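Probable dehydrogenase (Bordetella bronchiseptica, PDB 3MOI) probably catalyses an NAD(P)-dependent oxidation or reduction of an unidentified substrate, as a member of the GFO/IDH/MocA oxidoreductase family. Local coordinates at residues Lys2-Ile7 against Gln64-Tyr69; Gln192-Val197 against Leu218-Gly223; Phe156-Arg161 against Ser231-Phe236; Val130-Ala135 against Pro331-Arg336. All blocks are in the same frame, centred on the assembly; numbering follows the deposited sequence.

Overall arrangement
Contact 1 pairs two neighbouring strands of the parallel sheet in the Rossmann-type domain, while contacts 2, 3 and 4 lie around the mixed nine-stranded sheet that follows. The centre of contact 1 is about 36 Å from that of contact 2 and about 35 Å from that of contact 3, which lies on the opposite side of the chain's centre. Contact 4 is closer, about 25 Å between centres. Along the chain, contact 1 closes first; the loop closed by contact 4 then contains contact 3, which in turn encloses contact 2. Contacts 2 and 3 both touch the second subunit, consistent with a cofactor domain joined to a sheet domain that dimerises.

Contact 1: Lys2-Ile7 against Gln64-Tyr69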
loop_
_atom_site.group_PDB
_atom_site.type_symbol
_atom_site.label_atom_id
_atom_site.label_comp_id
_atom_site.label_asym_id
_atom_site.label_seq_id
_atom_site.Cartn_x
_atom_site.Cartn_y
_atom_site.Cartn_z
ATOM N N LYS A 2 3.320 -42.562 -0.413
ATOM C CA LYS A 2 3.861 -42.042 -1.692
ATOM C C LYS A 2 2.807 -41.902 -2.810
ATOM O O LYS A 2 2.184 -42.871 -3.236
ATOM C CB LYS A 2 5.027 -42.873 -2.191
ATOM C CG LYS A 2 5.960 -42.101 -3.151
ATOM C CD LYS A 2 7.428 -42.294 -2.737
ATOM C CE LYS A 2 8.427 -41.487 -3.555
ATOM N NZ LYS A 2 9.823 -42.040 -3.397
ATOM N N ILE A 3 2.630 -40.683 -3.290
ATOM C CA ILE A 3 1.645 -40.389 -4.316
ATOM C C ILE A 3 2.265 -40.528 -5.710
ATOM O O ILE A 3 3.256 -39.923 -6.035
ATOM C CB ILE A 3 1.065 -38.952 -4.091
ATOM C CG1 ILE A 3 0.568 -38.809 -2.645
ATOM C CG2 ILE A 3 -0.040 -38.626 -5.051
ATOM C CD1 ILE A 3 -0.118 -40.097 -2.089
ATOM N N ARG A 4 1.667 -41.356 -6.528
ATOM C CA ARG A 4 2.132 -41.514 -7.874
ATOM C C ARG A 4 1.371 -40.508 -8.760
ATOM O O ARG A 4 0.141 -40.548 -8.847
ATOM C CB ARG A 4 1.939 -42.953 -8.365
ATOM C CG ARG A 4 2.692 -44.032 -7.590
ATOM C CD ARG A 4 2.158 -45.438 -7.881
ATOM N NE ARG A 4 0.727 -45.466 -7.612
ATOM C CZ ARG A 4 -0.056 -46.555 -7.631
ATOM N NH1 ARG A 4 0.436 -47.777 -7.880
ATOM N NH2 ARG A 4 -1.362 -46.415 -7.394
ATOM N N PHE A 5 2.133 -39.609 -9.366
ATOM C CA PHE A 5 1.609 -38.463 -10.078
ATOM C C PHE A 5 1.815 -38.601 -11.546
ATOM O O PHE A 5 2.874 -39.045 -11.961
ATOM C CB PHE A 5 2.357 -37.199 -9.694
ATOM C CG PHE A 5 1.730 -36.443 -8.614
ATOM C CD1 PHE A 5 2.254 -36.482 -7.323
ATOM C CD2 PHE A 5 0.604 -35.681 -8.853
ATOM C CE1 PHE A 5 1.663 -35.740 -6.302
ATOM C CE2 PHE A 5 0.007 -34.956 -7.835
ATOM C CZ PHE A 5 0.541 -34.981 -6.576
ATOM N N GLY A 6 0.813 -38.203 -12.322
ATOM C CA GLY A 6 1.027 -37.913 -13.744
ATOM C C GLY A 6 1.019 -36.394 -13.980
ATOM O O GLY A 6 0.163 -35.709 -13.438
ATOM N N ILE A 7 1.931 -35.871 -14.793
ATOM C CA ILE A 7 1.884 -34.470 -15.154
ATOM C C ILE A 7 1.184 -34.257 -16.458
ATOM O O ILE A 7 1.508 -34.884 -17.432
ATOM C CB ILE A 7 3.247 -33.850 -15.281
ATOM C CG1 ILE A 7 4.040 -34.052 -13.987
ATOM C CG2 ILE A 7 3.077 -32.371 -15.550
ATOM C CD1 ILE A 7 5.263 -33.169 -13.887
ATOM N N GLN A 64 -0.715 -46.874 -13.826
ATOM C CA GLN A 64 -1.242 -46.910 -12.457
ATOM C C GLN A 64 -0.770 -45.567 -11.896
ATOM O O GLN A 64 0.413 -45.238 -12.017
ATOM C CB GLN A 64 -0.656 -48.151 -11.743
ATOM C CG GLN A 64 -1.545 -48.977 -10.772
ATOM C CD GLN A 64 -1.721 -50.466 -11.065
ATOM O OE1 GLN A 64 -1.930 -50.780 -12.178
ATOM N NE2 GLN A 64 -1.746 -51.374 -10.041
ATOM N N MET A 65 -1.714 -44.716 -11.450
ATOM C CA MET A 65 -1.363 -43.437 -10.812
ATOM C C MET A 65 -2.401 -43.022 -9.736
ATOM O O MET A 65 -3.521 -43.539 -9.723
ATOM C CB MET A 65 -0.950 -42.326 -11.854
ATOM C CG MET A 65 -1.995 -41.483 -12.607
ATOM S SD MET A 65 -1.440 -40.564 -14.151
ATOM C CE MET A 65 -2.720 -41.293 -15.080
ATOM N N ASP A 66 -2.005 -42.182 -8.765
ATOM C CA ASP A 66 -2.939 -41.794 -7.696
ATOM C C ASP A 66 -3.526 -40.421 -7.900
ATOM O O ASP A 66 -4.620 -40.135 -7.394
ATOM C CB ASP A 66 -2.241 -41.767 -6.305
ATOM C CG ASP A 66 -1.705 -43.110 -5.889
ATOM O OD1 ASP A 66 -2.498 -44.114 -5.855
ATOM O OD2 ASP A 66 -0.475 -43.149 -5.686
ATOM N N ALA A 67 -2.757 -39.552 -8.562
ATOM C CA ALA A 67 -3.154 -38.172 -8.760
ATOM C C ALA A 67 -2.656 -37.621 -10.132
ATOM O O ALA A 67 -1.783 -38.204 -10.770
ATOM C CB ALA A 67 -2.640 -37.298 -7.628
ATOM N N VAL A 68 -3.225 -36.485 -10.555
ATOM C CA VAL A 68 -2.771 -35.784 -11.715
ATOM C C VAL A 68 -2.444 -34.332 -11.348
ATOM O O VAL A 68 -3.203 -33.680 -10.612
ATOM C CB VAL A 68 -3.817 -35.792 -12.839
ATOM C CG1 VAL A 68 -3.172 -35.272 -14.073
ATOM C CG2 VAL A 68 -4.243 -37.212 -13.172
ATOM N N TYR A 69 -1.335 -33.837 -11.858
ATOM C CA TYR A 69 -1.037 -32.433 -11.759
ATOM C C TYR A 69 -1.347 -31.866 -13.134
ATOM O O TYR A 69 -0.775 -32.290 -14.124
ATOM C CB TYR A 69 0.405 -32.183 -11.335
ATOM C CG TYR A 69 0.845 -30.735 -11.493
ATOM C CD1 TYR A 69 0.260 -29.696 -10.764
ATOM C CD2 TYR A 69 1.860 -30.400 -12.369
ATOM C CE1 TYR A 69 0.685 -28.352 -10.943
ATOM C CE2 TYR A 69 2.257 -29.093 -12.561
ATOM C CZ TYR A 69 1.706 -28.093 -11.858
ATOM O OH TYR A 69 2.195 -26.842 -12.106
HETATM O O HOH W 1 -1.504 -49.761 -7.668
#
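The guanidinium of Arg4 has Gln64 CB and, toward the rim, Met65 N over the same face; at its edge lie Asp66 OD1, near the plane, and, in plane, a water that accepts from both Arg4 NH1 and Gln64 NE2. The edge of the Phe5 ring is met by Tyr69 N and Val68 C, whereas Ala67 CB approaches obliquely, 3.5 Å from Phe5 CE2. Ile7 CG2 meets the edge of the Tyr69 ring, 3.9 Å from CD2.

Arg4 grips Asp66 side-on in a salt bridge, NE bonding to OD2 and NH2 to OD1 (3.0 Å), with both nitrogens above the carboxylate plane. The bend at chi3 (-55°) places Arg4 NE for this grip. Arg4 N is a further donor to Asp66 OD2, on its anti side, at 2.9 Å and a nearly straight 171°, so this oxygen is held from backbone and side chain at once. Arg4 O in turn accepts from Asp66 N (2.7 Å) and Ala67 N (3.1 Å). Regular parallel pairing follows: Gly6 N bonds to Ala67 O, and Tyr69 N to Gly6 O at 2.9 Å.

This is a central strand pair of a Rossmann-type sheet. Strand 28-34 bonds along the other edge of strand 3-8, helix 12-24 packs on Phe5, Ile7 and Tyr69, and helix 56-62 packs on Met65 and Val68.

Contact 2: Gln192-Val197 against Leu218-Gly223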
loop_
_atom_site.group_PDB
_atom_site.type_symbol
_atom_site.label_atom_id
_atom_site.label_comp_id
_atom_site.label_asym_id
_atom_site.label_seq_id
_atom_site.Cartn_x
_atom_site.Cartn_y
_atom_site.Cartn_z
ATOM N N GLN A 192 -11.056 -15.370 6.308
ATOM C CA GLN A 192 -12.369 -14.748 6.092
ATOM C C GLN A 192 -12.845 -14.693 4.630
ATOM O O GLN A 192 -12.074 -14.603 3.699
ATOM C CB GLN A 192 -12.355 -13.367 6.663
ATOM C CG GLN A 192 -12.243 -13.323 8.228
ATOM C CD GLN A 192 -12.492 -11.929 8.708
ATOM O OE1 GLN A 192 -13.629 -11.421 8.573
ATOM N NE2 GLN A 192 -11.438 -11.258 9.239
ATOM N N ARG A 193 -14.151 -14.781 4.440
ATOM C CA ARG A 193 -14.749 -14.530 3.179
ATOM C C ARG A 193 -14.590 -13.047 2.805
ATOM O O ARG A 193 -14.708 -12.135 3.631
ATOM C CB ARG A 193 -16.216 -14.930 3.203
ATOM C CG ARG A 193 -16.956 -14.704 1.856
ATOM C CD ARG A 193 -18.331 -15.371 1.818
ATOM N NE ARG A 193 -19.273 -14.648 0.947
ATOM C CZ ARG A 193 -19.491 -14.963 -0.328
ATOM N NH1 ARG A 193 -18.832 -15.988 -0.875
ATOM N NH2 ARG A 193 -20.338 -14.249 -1.064
ATOM N N ILE A 194 -14.311 -12.826 1.531
ATOM C CA ILE A 194 -14.307 -11.519 0.976
ATOM C C ILE A 194 -15.747 -11.172 0.638
ATOM O O ILE A 194 -16.343 -11.820 -0.199
ATOM C CB ILE A 194 -13.431 -11.524 -0.280
ATOM C CG1 ILE A 194 -11.988 -11.832 0.128
ATOM C CG2 ILE A 194 -13.539 -10.219 -0.957
ATOM C CD1 ILE A 194 -11.000 -12.102 -0.967
ATOM N N THR A 195 -16.301 -10.160 1.262
ATOM C CA THR A 195 -17.736 -9.805 1.083
ATOM C C THR A 195 -17.958 -8.545 0.276
ATOM O O THR A 195 -19.073 -8.269 -0.104
ATOM C CB THR A 195 -18.478 -9.569 2.426
ATOM O OG1 THR A 195 -17.754 -8.586 3.173
ATOM C CG2 THR A 195 -18.551 -10.869 3.250
ATOM N N ALA A 196 -16.926 -7.771 -0.014
ATOM C CA ALA A 196 -17.133 -6.653 -0.949
ATOM C C ALA A 196 -15.809 -6.265 -1.621
ATOM O O ALA A 196 -14.745 -6.496 -1.078
ATOM C CB ALA A 196 -17.758 -5.455 -0.232
ATOM N N VAL A 197 -15.905 -5.662 -2.794
ATOM C CA VAL A 197 -14.762 -5.346 -3.636
ATOM C C VAL A 197 -14.967 -3.982 -4.253
ATOM O O VAL A 197 -15.948 -3.784 -5.009
ATOM C CB VAL A 197 -14.633 -6.303 -4.802
ATOM C CG1 VAL A 197 -13.416 -5.938 -5.612
ATOM C CG2 VAL A 197 -14.586 -7.725 -4.336
ATOM N N LEU A 218 -10.502 -4.667 -0.452
ATOM C CA LEU A 218 -11.318 -5.834 -0.248
ATOM C C LEU A 218 -11.927 -5.770 1.140
ATOM O O LEU A 218 -11.186 -5.680 2.158
ATOM C CB LEU A 218 -10.432 -7.083 -0.362
ATOM C CG LEU A 218 -10.168 -7.769 -1.711
ATOM C CD1 LEU A 218 -10.167 -6.874 -2.860
ATOM C CD2 LEU A 218 -8.915 -8.682 -1.695
ATOM N N THR A 219 -13.242 -5.820 1.225
ATOM C CA THR A 219 -13.853 -5.869 2.537
ATOM C C THR A 219 -14.025 -7.345 2.997
ATOM O O THR A 219 -14.570 -8.167 2.287
ATOM C CB THR A 219 -15.208 -5.193 2.545
ATOM O OG1 THR A 219 -15.035 -3.830 2.148
ATOM C CG2 THR A 219 -15.842 -5.276 3.959
ATOM N N LEU A 220 -13.558 -7.659 4.190
ATOM C CA LEU A 220 -13.698 -8.978 4.714
ATOM C C LEU A 220 -14.903 -8.983 5.648
ATOM O O LEU A 220 -15.616 -8.026 5.851
ATOM C CB LEU A 220 -12.432 -9.417 5.411
ATOM C CG LEU A 220 -11.135 -9.325 4.609
ATOM C CD1 LEU A 220 -9.993 -9.750 5.486
ATOM C CD2 LEU A 220 -11.153 -10.165 3.358
ATOM N N GLU A 221 -15.157 -10.101 6.223
ATOM C CA GLU A 221 -16.501 -10.421 6.606
ATOM C C GLU A 221 -16.724 -9.947 8.012
ATOM O O GLU A 221 -17.858 -9.601 8.348
ATOM C CB GLU A 221 -16.649 -11.921 6.414
ATOM C CG GLU A 221 -17.721 -12.668 7.056
ATOM C CD GLU A 221 -17.501 -14.212 6.725
ATOM O OE1 GLU A 221 -16.304 -14.756 6.778
ATOM O OE2 GLU A 221 -18.544 -14.829 6.351
ATOM N N ASP A 222 -15.675 -9.893 8.841
ATOM C CA ASP A 222 -15.859 -9.363 10.210
ATOM C C ASP A 222 -15.666 -7.846 10.238
ATOM O O ASP A 222 -15.652 -7.269 11.290
ATOM C CB ASP A 222 -14.958 -10.083 11.246
ATOM C CG ASP A 222 -13.467 -9.645 11.170
ATOM O OD1 ASP A 222 -13.114 -8.930 10.187
ATOM O OD2 ASP A 222 -12.654 -10.015 12.090
ATOM N N GLY A 223 -15.506 -7.211 9.077
ATOM C CA GLY A 223 -15.296 -5.756 8.997
ATOM C C GLY A 223 -13.844 -5.402 8.721
ATOM O O GLY A 223 -13.556 -4.295 8.256
#
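A classic beta bulge interrupts the antiparallel hairpin of strands 194-202 and 213-220: Thr195 and Ala196 both face Thr219. Thr219 O accepts from Thr195 N at 2.8 Å and weakly from Ala196 N at 3.3 Å, while Thr219 N returns a bond to Ala196 O at 2.8 Å. At the open end, Gln192 crosses Asp222 at about a right angle, and its OE1 takes Asp222 N at 2.6 Å, nearly along the C=O axis, inside the type I turn from Leu220 to Gly223. Asp222 OD1 bonds to Ala224 N. The extended Glu221 chain carries OE1 to Arg193 N, whose hydrogen bond it accepts at 3.2 Å from above the carboxylate plane. Ile194 CG1 meets Leu220 CD2 at 3.7 Å on the face covered by helix 179-190. Thr219 OG1, on the other face, bonds to Arg198 NH2 of the second subunit. A sheet with helices on one face and a partner subunit at the other is consistent with the C-terminal domain of GFO/IDH/MocA enzymes.

Contact 3: Phe156-Arg161 against Ser231-Phe236; sequences FLYRPR and SGYDHF
The backbones meet at Leu157 N and Gly232 O, whose hydrogen bond measures 3.0 Å with an angle of 148° at the hydrogen, where the CA atoms of Phe156 and Gly232 approach to 4.8 Å. Leu157 CG stands anti to its backbone N (chi1 -164°), and the side chain runs beside that of Tyr233, pointing the same way, with Leu157 CD2 3.8 Å from Tyr233 CE1. Tyr158 CE2 reaches the edge of the Tyr233 ring, 4.2 Å from CD1, and lies 3.5 Å from Tyr233 O. The two loops follow strands 145-153 and 225-231, parallel neighbours in the mixed sheet, and the contact joins them just beyond the strand ends. Tyr158 OH bonds to Asp205 OD2, and Tyr233 OH to Asn213 OD1, at the start of strand 213-220, and to Leu204 N. On the first loop, Phe156 O is gripped from opposite faces of its plane by Arg159 N and by Arg161 NH2, the latter at 3.0 Å and an almost straight 173°. Arg161 NH2 lies over one face of the Phe156 ring, toward the rim, while NH1 forms a salt bridge with Glu165. Further along, His235 NE2 bonds to Asp324 OD1 of the second subunit.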
loop_
_atom_site.group_PDB
_atom_site.type_symbol
_atom_site.label_atom_id
_atom_site.label_comp_id
_atom_site.label_asym_id
_atom_site.label_seq_id
_atom_site.Cartn_x
_atom_site.Cartn_y
_atom_site.Cartn_z
ATOM N N PHE A 156 5.813 -7.995 -15.081
ATOM C CA PHE A 156 5.013 -9.063 -15.621
ATOM C C PHE A 156 4.571 -8.752 -17.037
ATOM O O PHE A 156 4.698 -9.571 -17.954
ATOM C CB PHE A 156 3.788 -9.293 -14.708
ATOM C CG PHE A 156 2.736 -10.181 -15.294
ATOM C CD1 PHE A 156 2.731 -11.556 -15.034
ATOM C CD2 PHE A 156 1.729 -9.656 -16.048
ATOM C CE1 PHE A 156 1.759 -12.396 -15.573
ATOM C CE2 PHE A 156 0.727 -10.484 -16.575
ATOM C CZ PHE A 156 0.761 -11.865 -16.348
ATOM N N LEU A 157 4.046 -7.573 -17.256
ATOM C CA LEU A 157 3.486 -7.335 -18.568
ATOM C C LEU A 157 4.584 -7.402 -19.650
ATOM O O LEU A 157 4.270 -7.651 -20.803
ATOM C CB LEU A 157 2.755 -5.987 -18.640
ATOM C CG LEU A 157 1.825 -5.884 -19.867
ATOM C CD1 LEU A 157 0.663 -6.801 -19.672
ATOM C CD2 LEU A 157 1.357 -4.438 -20.155
ATOM N N TYR A 158 5.854 -7.174 -19.303
ATOM C CA TYR A 158 6.887 -7.154 -20.314
ATOM C C TYR A 158 7.766 -8.413 -20.335
ATOM O O TYR A 158 8.802 -8.398 -20.934
ATOM C CB TYR A 158 7.707 -5.869 -20.198
ATOM C CG TYR A 158 6.828 -4.666 -20.506
ATOM C CD1 TYR A 158 6.652 -4.209 -21.811
ATOM C CD2 TYR A 158 6.100 -4.046 -19.509
ATOM C CE1 TYR A 158 5.807 -3.120 -22.097
ATOM C CE2 TYR A 158 5.266 -2.980 -19.795
ATOM C CZ TYR A 158 5.131 -2.527 -21.085
ATOM O OH TYR A 158 4.303 -1.466 -21.313
ATOM N N ARG A 159 7.331 -9.496 -19.698
ATOM C CA ARG A 159 7.953 -10.786 -19.904
ATOM C C ARG A 159 7.448 -11.299 -21.249
ATOM O O ARG A 159 6.454 -10.820 -21.763
ATOM C CB ARG A 159 7.566 -11.754 -18.784
ATOM C CG ARG A 159 7.801 -11.178 -17.410
ATOM C CD ARG A 159 7.702 -12.195 -16.316
ATOM N NE ARG A 159 7.713 -11.513 -15.028
ATOM C CZ ARG A 159 7.055 -11.892 -13.928
ATOM N NH1 ARG A 159 6.312 -12.997 -13.904
ATOM N NH2 ARG A 159 7.140 -11.132 -12.840
ATOM N N PRO A 160 8.159 -12.237 -21.858
ATOM C CA PRO A 160 7.778 -12.714 -23.181
ATOM C C PRO A 160 6.451 -13.479 -23.226
ATOM O O PRO A 160 6.307 -14.455 -22.526
ATOM C CB PRO A 160 8.941 -13.645 -23.553
ATOM C CG PRO A 160 10.103 -13.077 -22.847
ATOM C CD PRO A 160 9.563 -12.559 -21.546
ATOM N N ARG A 161 5.533 -13.058 -24.099
ATOM C CA ARG A 161 4.173 -13.576 -24.124
ATOM C C ARG A 161 3.680 -13.952 -25.503
ATOM O O ARG A 161 4.059 -13.352 -26.509
ATOM C CB ARG A 161 3.216 -12.515 -23.599
ATOM C CG ARG A 161 3.530 -11.986 -22.230
ATOM C CD ARG A 161 2.973 -12.856 -21.115
ATOM N NE ARG A 161 3.440 -12.341 -19.830
ATOM C CZ ARG A 161 3.591 -13.059 -18.717
ATOM N NH1 ARG A 161 3.321 -14.368 -18.667
ATOM N NH2 ARG A 161 4.042 -12.448 -17.628
ATOM N N SER A 231 1.096 -3.634 -9.929
ATOM C CA SER A 231 1.483 -2.985 -11.203
ATOM C C SER A 231 2.632 -3.764 -11.857
ATOM O O SER A 231 3.572 -4.214 -11.167
ATOM C CB SER A 231 1.931 -1.564 -10.936
ATOM O OG SER A 231 2.283 -0.893 -12.118
ATOM N N GLY A 232 2.541 -3.949 -13.172
ATOM C CA GLY A 232 3.396 -4.900 -13.898
ATOM C C GLY A 232 4.156 -4.280 -15.048
ATOM O O GLY A 232 4.651 -4.987 -15.904
ATOM N N TYR A 233 4.275 -2.951 -15.054
ATOM C CA TYR A 233 4.802 -2.239 -16.228
ATOM C C TYR A 233 6.331 -2.153 -16.236
ATOM O O TYR A 233 6.913 -1.477 -17.089
ATOM C CB TYR A 233 4.147 -0.853 -16.316
ATOM C CG TYR A 233 2.625 -0.926 -16.492
ATOM C CD1 TYR A 233 2.053 -1.408 -17.671
ATOM C CD2 TYR A 233 1.762 -0.524 -15.474
ATOM C CE1 TYR A 233 0.662 -1.492 -17.832
ATOM C CE2 TYR A 233 0.351 -0.624 -15.621
ATOM C CZ TYR A 233 -0.178 -1.110 -16.799
ATOM O OH TYR A 233 -1.529 -1.191 -16.954
ATOM N N ASP A 234 6.985 -2.847 -15.301
ATOM C CA ASP A 234 8.440 -2.876 -15.226
ATOM C C ASP A 234 9.033 -1.513 -14.874
ATOM O O ASP A 234 10.129 -1.127 -15.375
ATOM C CB ASP A 234 9.055 -3.360 -16.542
ATOM C CG ASP A 234 10.518 -3.773 -16.379
ATOM O OD1 ASP A 234 11.129 -4.179 -17.404
ATOM O OD2 ASP A 234 11.054 -3.674 -15.228
ATOM N N HIS A 235 8.321 -0.782 -14.010
ATOM C CA HIS A 235 8.798 0.509 -13.550
ATOM C C HIS A 235 9.289 0.281 -12.139
ATOM O O HIS A 235 10.329 -0.311 -11.965
ATOM C CB HIS A 235 7.699 1.528 -13.635
ATOM C CG HIS A 235 7.355 1.914 -15.032
ATOM N ND1 HIS A 235 6.100 2.369 -15.387
ATOM C CD2 HIS A 235 8.098 1.914 -16.165
ATOM C CE1 HIS A 235 6.091 2.649 -16.683
ATOM N NE2 HIS A 235 7.289 2.380 -17.178
ATOM N N PHE A 236 8.573 0.711 -11.097
ATOM C CA PHE A 236 9.080 0.455 -9.740
ATOM C C PHE A 236 9.209 -1.058 -9.595
ATOM O O PHE A 236 8.489 -1.817 -10.265
ATOM C CB PHE A 236 8.187 1.040 -8.654
ATOM C CG PHE A 236 8.708 0.797 -7.261
ATOM C CD1 PHE A 236 9.951 1.241 -6.892
ATOM C CD2 PHE A 236 7.987 0.094 -6.350
ATOM C CE1 PHE A 236 10.438 1.011 -5.628
ATOM C CE2 PHE A 236 8.489 -0.147 -5.091
ATOM C CZ PHE A 236 9.716 0.324 -4.736
#

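Contact 4: Val130-Ala135 against Pro331-Arg336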
loop_
_atom_site.group_PDB
_atom_site.type_symbol
_atom_site.label_atom_id
_atom_site.label_comp_id
_atom_site.label_asym_id
_atom_site.label_seq_id
_atom_site.Cartn_x
_atom_site.Cartn_y
_atom_site.Cartn_z
ATOM N N VAL A 130 3.391 -17.227 3.896
ATOM C CA VAL A 130 1.954 -17.008 4.017
ATOM C C VAL A 130 1.328 -17.984 4.976
ATOM O O VAL A 130 0.475 -17.645 5.775
ATOM C CB VAL A 130 1.282 -17.122 2.670
ATOM C CG1 VAL A 130 -0.212 -17.078 2.829
ATOM C CG2 VAL A 130 1.826 -15.997 1.700
ATOM N N ARG A 131 1.751 -19.213 4.930
ATOM C CA ARG A 131 1.282 -20.178 5.927
ATOM C C ARG A 131 1.723 -19.759 7.303
ATOM O O ARG A 131 0.971 -19.874 8.285
ATOM C CB ARG A 131 1.849 -21.544 5.616
ATOM C CG ARG A 131 1.428 -22.691 6.555
ATOM C CD ARG A 131 1.796 -24.019 5.834
ATOM N NE ARG A 131 2.377 -25.003 6.742
ATOM C CZ ARG A 131 1.912 -26.245 6.923
ATOM N NH1 ARG A 131 0.825 -26.692 6.266
ATOM N NH2 ARG A 131 2.535 -27.052 7.778
ATOM N N THR A 132 2.930 -19.226 7.382
ATOM C CA THR A 132 3.431 -18.754 8.677
ATOM C C THR A 132 2.625 -17.603 9.184
ATOM O O THR A 132 2.340 -17.592 10.369
ATOM C CB THR A 132 4.912 -18.370 8.663
ATOM O OG1 THR A 132 5.647 -19.422 8.039
ATOM C CG2 THR A 132 5.419 -18.149 10.096
ATOM N N LEU A 133 2.261 -16.664 8.313
ATOM C CA LEU A 133 1.434 -15.529 8.719
ATOM C C LEU A 133 0.112 -16.059 9.239
ATOM O O LEU A 133 -0.352 -15.595 10.267
ATOM C CB LEU A 133 1.209 -14.473 7.592
ATOM C CG LEU A 133 2.400 -13.579 7.123
ATOM C CD1 LEU A 133 2.228 -13.032 5.677
ATOM C CD2 LEU A 133 2.745 -12.393 8.036
ATOM N N ARG A 134 -0.479 -17.057 8.560
ATOM C CA ARG A 134 -1.735 -17.661 9.048
ATOM C C ARG A 134 -1.516 -18.233 10.452
ATOM O O ARG A 134 -2.229 -17.887 11.410
ATOM C CB ARG A 134 -2.310 -18.741 8.094
ATOM C CG ARG A 134 -3.552 -19.456 8.636
ATOM C CD ARG A 134 -3.981 -20.757 7.770
ATOM N NE ARG A 134 -5.168 -20.392 6.977
ATOM C CZ ARG A 134 -6.405 -20.893 7.028
ATOM N NH1 ARG A 134 -6.748 -21.978 7.748
ATOM N NH2 ARG A 134 -7.316 -20.285 6.247
ATOM N N ALA A 135 -0.519 -19.086 10.598
ATOM C CA ALA A 135 -0.314 -19.707 11.939
ATOM C C ALA A 135 -0.274 -18.620 13.047
ATOM O O ALA A 135 -0.955 -18.720 14.076
ATOM C CB ALA A 135 0.905 -20.570 11.933
ATOM N N PRO A 331 10.759 -18.199 12.337
ATOM C CA PRO A 331 11.038 -18.993 11.142
ATOM C C PRO A 331 9.800 -19.577 10.435
ATOM O O PRO A 331 8.807 -19.916 11.066
ATOM C CB PRO A 331 11.904 -20.147 11.691
ATOM C CG PRO A 331 11.641 -20.162 13.143
ATOM C CD PRO A 331 11.519 -18.715 13.483
ATOM N N ALA A 332 9.905 -19.690 9.125
ATOM C CA ALA A 332 8.876 -20.243 8.296
ATOM C C ALA A 332 8.592 -21.717 8.603
ATOM O O ALA A 332 9.492 -22.571 8.602
ATOM C CB ALA A 332 9.278 -20.097 6.845
ATOM N N ILE A 333 7.326 -22.017 8.824
ATOM C CA ILE A 333 6.918 -23.383 8.998
ATOM C C ILE A 333 7.548 -24.330 7.945
ATOM O O ILE A 333 7.428 -24.115 6.749
ATOM C CB ILE A 333 5.402 -23.512 9.094
ATOM C CG1 ILE A 333 4.927 -22.795 10.393
ATOM C CG2 ILE A 333 5.024 -24.992 9.115
ATOM C CD1 ILE A 333 3.366 -22.678 10.577
ATOM N N THR A 334 8.315 -25.316 8.447
ATOM C CA THR A 334 8.963 -26.304 7.610
ATOM C C THR A 334 7.879 -27.024 6.826
ATOM O O THR A 334 6.927 -27.534 7.403
ATOM C CB THR A 334 9.722 -27.406 8.451
ATOM O OG1 THR A 334 10.571 -28.184 7.584
ATOM C CG2 THR A 334 8.718 -28.439 9.135
ATOM N N GLY A 335 8.003 -27.049 5.515
ATOM C CA GLY A 335 7.231 -28.026 4.729
ATOM C C GLY A 335 8.066 -29.277 4.475
ATOM O O GLY A 335 9.274 -29.311 4.673
ATOM N N ARG A 336 7.436 -30.298 3.971
ATOM C CA ARG A 336 8.148 -31.571 3.801
ATOM C C ARG A 336 9.075 -31.633 2.563
ATOM O O ARG A 336 9.969 -32.473 2.504
ATOM C CB ARG A 336 7.146 -32.736 3.811
ATOM C CG ARG A 336 7.609 -33.832 4.747
ATOM C CD ARG A 336 6.580 -34.918 4.862
ATOM N NE ARG A 336 7.011 -36.213 5.427
ATOM C CZ ARG A 336 7.775 -37.135 4.828
ATOM N NH1 ARG A 336 8.339 -36.931 3.647
ATOM N NH2 ARG A 336 8.013 -38.277 5.448
#
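In Thr132, chi1 of -48° sets OG1 anti to the carbonyl carbon, and in Ile333, chi1 of -65° does the same for CG1 while CG2 stands anti to the backbone N; the first turns OG1 to the loop backbone, and the second sends CG1, with CD1 beyond it, to the Ala135 side and CG2 to the Arg131 guanidinium. Ile333 N donates to Thr132 OG1 at 3.2 Å, with an angle of 152° at the hydrogen. The same oxygen bonds to Pro128 O one turn earlier, so the hydroxyl serves the loop and its own helix together. It also lies 3.3 Å from Ala332 CA, while Thr132 CG2 is 3.9 Å from Pro331 O.

Helix 128-139 here packs against the segment that leaves strand 326-331, an outermost strand of the mixed sheet, on the way to helix 340-352. Val130 and Leu133 of the helix rest on helix 179-190 and on Met303 of strand 302-307, and Thr132 touches Val319.

Ile333 bridges residues a turn apart. Its CD1 packs on Ala135 CB at 3.5 Å. Its CG2 meets the edge of the Arg131 guanidinium, in plane, 3.5 Å from NH2 and 3.6 Å from NE, the two side chains crossing at about a right angle. Further along the loop, Arg336 N bonds to Asp346 OD2, and its guanidinium forms a salt bridge with Asp27 in the Rossmann-type domain.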